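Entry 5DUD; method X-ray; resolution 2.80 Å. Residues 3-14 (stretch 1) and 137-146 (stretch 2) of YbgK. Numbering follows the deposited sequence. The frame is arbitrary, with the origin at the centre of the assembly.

Stretch 1 3-14: KIIRAGMYTTVQ
Stretch 2 (137-146) GGLEGRLLKD

Two segments far apart in sequence can pack closely with very little direct backbone hydrogen bonding, with water bridges and apolar side-chain contacts alongside it. Residues 3-14 and 137-146 of YbgK illustrate the principle. The first stretch enters as a strand at Lys3 and Ile4, loops through Ala7, Gly8 and Met9, and is a strand again by Thr12 to Gln14; the second has no regular helix or strand. They run antiparallel: CA atoms pair Ile5 with Asp146 (5.1 Å), Ala7 with Lys145 (5.1 Å), Thr11 with Leu144 (5.6 Å), Thr12 with Leu143 (5.4 Å) and Val13 with Gly138 (5.0 Å). Together they bury 636 Å².

Leu144 covers the most surface. Its backbone is extended (phi/psi -67/142), and Leu144 N donates to Thr11 O at 2.9 Å and 169°, the one direct hydrogen bond between the stretches. Water 1 extends this link, accepting from Thr11 N (2.8 Å) and donating to Leu144 O (3.3 Å). The side chain (chi1 m, chi2 t) points toward stretch 1, where Leu144 CD1 lies 4.1 Å from Thr11 CG2 and 4.3 Å from Ile4 CD1, and Leu144 CB lies 4.1 Å from Ala7 CB. Ala7 points its CB toward stretch 2, where Ala7 CB comes within 3.1 Å of Leu144 O, a tight contact. Within the loop, Thr11 OG1 (chi1 m) donates to Ala7 O at 2.6 Å, tying the turn across its base.

Leu143 (-71/144; chi1 m, chi2 t) leaves its backbone sideways, but its end comes nearer. Leu143 CD2 sits over one face of the Tyr10 ring, 3.9 Å from the centroid and 12° off the normal, a CH-pi contact between methyl and aromatic cloud. The same methyl, Leu143 CD2, meets Thr12 CG2 (chi1 p) at 3.5 Å, while Leu143 CD1 reaches Tyr10 CD1 at 3.8 Å.

Beyond this pair, water 2 accepts weakly from Val13 N (3.4 Å) and donates to Arg142 O (2.8 Å). Val13 (chi1 t) points toward Gly138, with Val13 CB 3.9 Å from Gly138 CA; an ideal CB on Gly138 would lie only 3.5 Å from Val13 CB, and its positive phi (66/-116) independently favours glycine.

At the other end, Asp146 (chi1 m) brings two acceptors together, Ile5 O and Asp146 OD2, 3.1 Å apart without a hydrogen bond. Asp146 CA approaches Ile5 O at 3.3 Å in a CA-H...O contact, whereas Ile4 CG2 (chi1 m) packs 3.6 Å from Lys145 O.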

# COMPACT_ATOMS: atom_id res chain seq x y z
N LYS A 3 26.73 0.38 12.13
CA LYS A 3 27.28 1.27 11.11
C LYS A 3 27.20 0.63 9.73
O LYS A 3 27.49 -0.56 9.60
CB LYS A 3 28.74 1.63 11.46
CG LYS A 3 29.41 2.66 10.55
CD LYS A 3 30.90 2.75 10.88
CE LYS A 3 31.62 3.79 10.05
NZ LYS A 3 33.08 3.51 9.97
N ILE A 4 26.82 1.43 8.72
CA ILE A 4 26.69 0.98 7.33
C ILE A 4 27.81 1.60 6.48
O ILE A 4 28.03 2.81 6.54
CB ILE A 4 25.28 1.36 6.80
CG1 ILE A 4 24.19 0.45 7.44
CG2 ILE A 4 25.21 1.32 5.26
CD1 ILE A 4 23.24 1.18 8.38
N ILE A 5 28.47 0.76 5.66
CA ILE A 5 29.56 1.15 4.76
C ILE A 5 28.94 1.28 3.37
O ILE A 5 28.67 2.40 2.96
CB ILE A 5 30.73 0.13 4.88
CG1 ILE A 5 31.49 0.32 6.23
CG2 ILE A 5 31.70 0.21 3.68
CD1 ILE A 5 31.00 -0.55 7.40
N ARG A 6 28.63 0.17 2.69
CA ARG A 6 27.93 0.22 1.40
C ARG A 6 26.48 -0.14 1.70
O ARG A 6 26.22 -1.19 2.29
CB ARG A 6 28.57 -0.69 0.32
CG ARG A 6 28.78 -2.15 0.70
CD ARG A 6 29.07 -3.04 -0.47
NE ARG A 6 29.26 -4.43 -0.06
CZ ARG A 6 29.57 -5.44 -0.87
NH1 ARG A 6 29.71 -5.23 -2.18
NH2 ARG A 6 29.74 -6.67 -0.39
N ALA A 7 25.54 0.76 1.39
CA ALA A 7 24.12 0.50 1.65
C ALA A 7 23.48 -0.32 0.51
O ALA A 7 22.60 -1.12 0.79
CB ALA A 7 23.36 1.81 1.87
N GLY A 8 23.90 -0.09 -0.73
CA GLY A 8 23.39 -0.81 -1.90
C GLY A 8 22.48 0.05 -2.75
O GLY A 8 22.63 1.28 -2.75
N MET A 9 21.50 -0.56 -3.44
CA MET A 9 20.62 0.20 -4.35
C MET A 9 19.23 0.51 -3.76
O MET A 9 18.76 1.62 -3.99
CB MET A 9 20.47 -0.49 -5.72
CG MET A 9 19.93 -1.92 -5.70
SD MET A 9 19.64 -2.56 -7.37
CE MET A 9 18.24 -1.55 -7.87
N TYR A 10 18.56 -0.42 -3.06
CA TYR A 10 17.23 -0.18 -2.48
C TYR A 10 17.16 -0.87 -1.11
O TYR A 10 16.53 -1.92 -0.97
CB TYR A 10 16.13 -0.68 -3.45
CG TYR A 10 15.00 0.29 -3.69
CD1 TYR A 10 15.13 1.32 -4.62
CD2 TYR A 10 13.77 0.12 -3.08
CE1 TYR A 10 14.07 2.19 -4.88
CE2 TYR A 10 12.70 0.97 -3.34
CZ TYR A 10 12.86 2.01 -4.24
OH TYR A 10 11.79 2.85 -4.50
N THR A 11 17.84 -0.28 -0.11
CA THR A 11 17.87 -0.82 1.26
C THR A 11 17.04 0.08 2.17
O THR A 11 17.23 1.30 2.14
CB THR A 11 19.31 -0.97 1.74
OG1 THR A 11 20.05 -1.66 0.73
CG2 THR A 11 19.42 -1.74 3.05
N THR A 12 16.13 -0.50 2.98
CA THR A 12 15.23 0.23 3.89
C THR A 12 14.96 -0.56 5.17
O THR A 12 15.11 -1.78 5.18
CB THR A 12 13.87 0.52 3.21
OG1 THR A 12 13.25 -0.71 2.82
CG2 THR A 12 14.00 1.44 2.03
N VAL A 13 14.48 0.14 6.22
CA VAL A 13 14.08 -0.47 7.49
C VAL A 13 12.61 -0.89 7.35
O VAL A 13 11.76 -0.02 7.17
CB VAL A 13 14.27 0.49 8.69
CG1 VAL A 13 14.02 -0.23 10.02
CG2 VAL A 13 15.66 1.13 8.68
N GLN A 14 12.32 -2.20 7.40
CA GLN A 14 10.96 -2.70 7.24
C GLN A 14 10.49 -3.46 8.48
O GLN A 14 11.29 -4.08 9.18
CB GLN A 14 10.87 -3.60 5.99
CG GLN A 14 11.09 -2.85 4.67
CD GLN A 14 10.05 -1.79 4.37
OE1 GLN A 14 8.92 -1.83 4.88
NE2 GLN A 14 10.39 -0.83 3.53
N GLY A 137 8.82 7.06 8.41
CA GLY A 137 9.30 5.79 8.94
C GLY A 137 10.74 5.46 8.62
O GLY A 137 11.36 6.09 7.76
N GLY A 138 11.26 4.46 9.32
CA GLY A 138 12.63 3.98 9.17
C GLY A 138 13.66 5.01 9.61
O GLY A 138 13.68 5.40 10.78
N LEU A 139 14.48 5.47 8.66
CA LEU A 139 15.49 6.48 8.92
C LEU A 139 15.20 7.68 8.02
O LEU A 139 15.68 7.73 6.88
CB LEU A 139 16.90 5.92 8.70
N GLU A 140 14.36 8.61 8.52
CA GLU A 140 13.96 9.86 7.86
C GLU A 140 13.11 9.65 6.57
O GLU A 140 12.91 10.60 5.82
CB GLU A 140 15.20 10.72 7.53
CG GLU A 140 16.13 10.95 8.71
CD GLU A 140 17.38 11.76 8.43
OE1 GLU A 140 17.63 12.09 7.24
OE2 GLU A 140 18.12 12.06 9.39
N GLY A 141 12.57 8.45 6.36
CA GLY A 141 11.74 8.14 5.19
C GLY A 141 12.50 8.15 3.88
O GLY A 141 12.07 8.81 2.93
N ARG A 142 13.63 7.44 3.83
CA ARG A 142 14.47 7.38 2.63
C ARG A 142 15.30 6.10 2.60
O ARG A 142 15.36 5.37 3.59
CB ARG A 142 15.39 8.61 2.56
CG ARG A 142 16.20 8.88 3.84
CD ARG A 142 17.41 9.76 3.56
NE ARG A 142 18.22 9.98 4.76
CZ ARG A 142 19.12 9.13 5.25
NH1 ARG A 142 19.33 7.96 4.65
NH2 ARG A 142 19.79 9.43 6.35
N LEU A 143 15.96 5.83 1.46
CA LEU A 143 16.83 4.66 1.32
C LEU A 143 18.10 4.84 2.14
O LEU A 143 18.60 5.96 2.23
CB LEU A 143 17.22 4.44 -0.15
CG LEU A 143 16.09 4.14 -1.14
CD1 LEU A 143 16.60 4.19 -2.57
CD2 LEU A 143 15.44 2.80 -0.83
N LEU A 144 18.62 3.76 2.72
CA LEU A 144 19.86 3.86 3.49
C LEU A 144 20.99 4.20 2.53
O LEU A 144 20.96 3.76 1.38
CB LEU A 144 20.15 2.57 4.27
CG LEU A 144 19.14 2.19 5.35
CD1 LEU A 144 19.59 0.94 6.09
CD2 LEU A 144 18.93 3.32 6.36
N LYS A 145 21.94 5.06 2.97
CA LYS A 145 23.09 5.48 2.16
C LYS A 145 24.39 5.13 2.91
O LYS A 145 24.34 4.58 4.01
CB LYS A 145 23.02 6.98 1.79
CG LYS A 145 22.78 7.96 2.92
CD LYS A 145 23.12 9.40 2.48
CE LYS A 145 22.35 10.44 3.25
NZ LYS A 145 23.07 11.46 4.08
N ASP A 146 25.55 5.41 2.29
CA ASP A 146 26.87 5.11 2.88
C ASP A 146 27.18 6.05 4.05
O ASP A 146 26.94 7.25 3.94
CB ASP A 146 27.97 5.23 1.81
CG ASP A 146 27.84 4.28 0.64
OD1 ASP A 146 26.69 4.02 0.21
OD2 ASP A 146 28.88 3.79 0.15
O HOH W 1 19.69 1.66 -0.76
O HOH W 2 15.10 3.44 5.56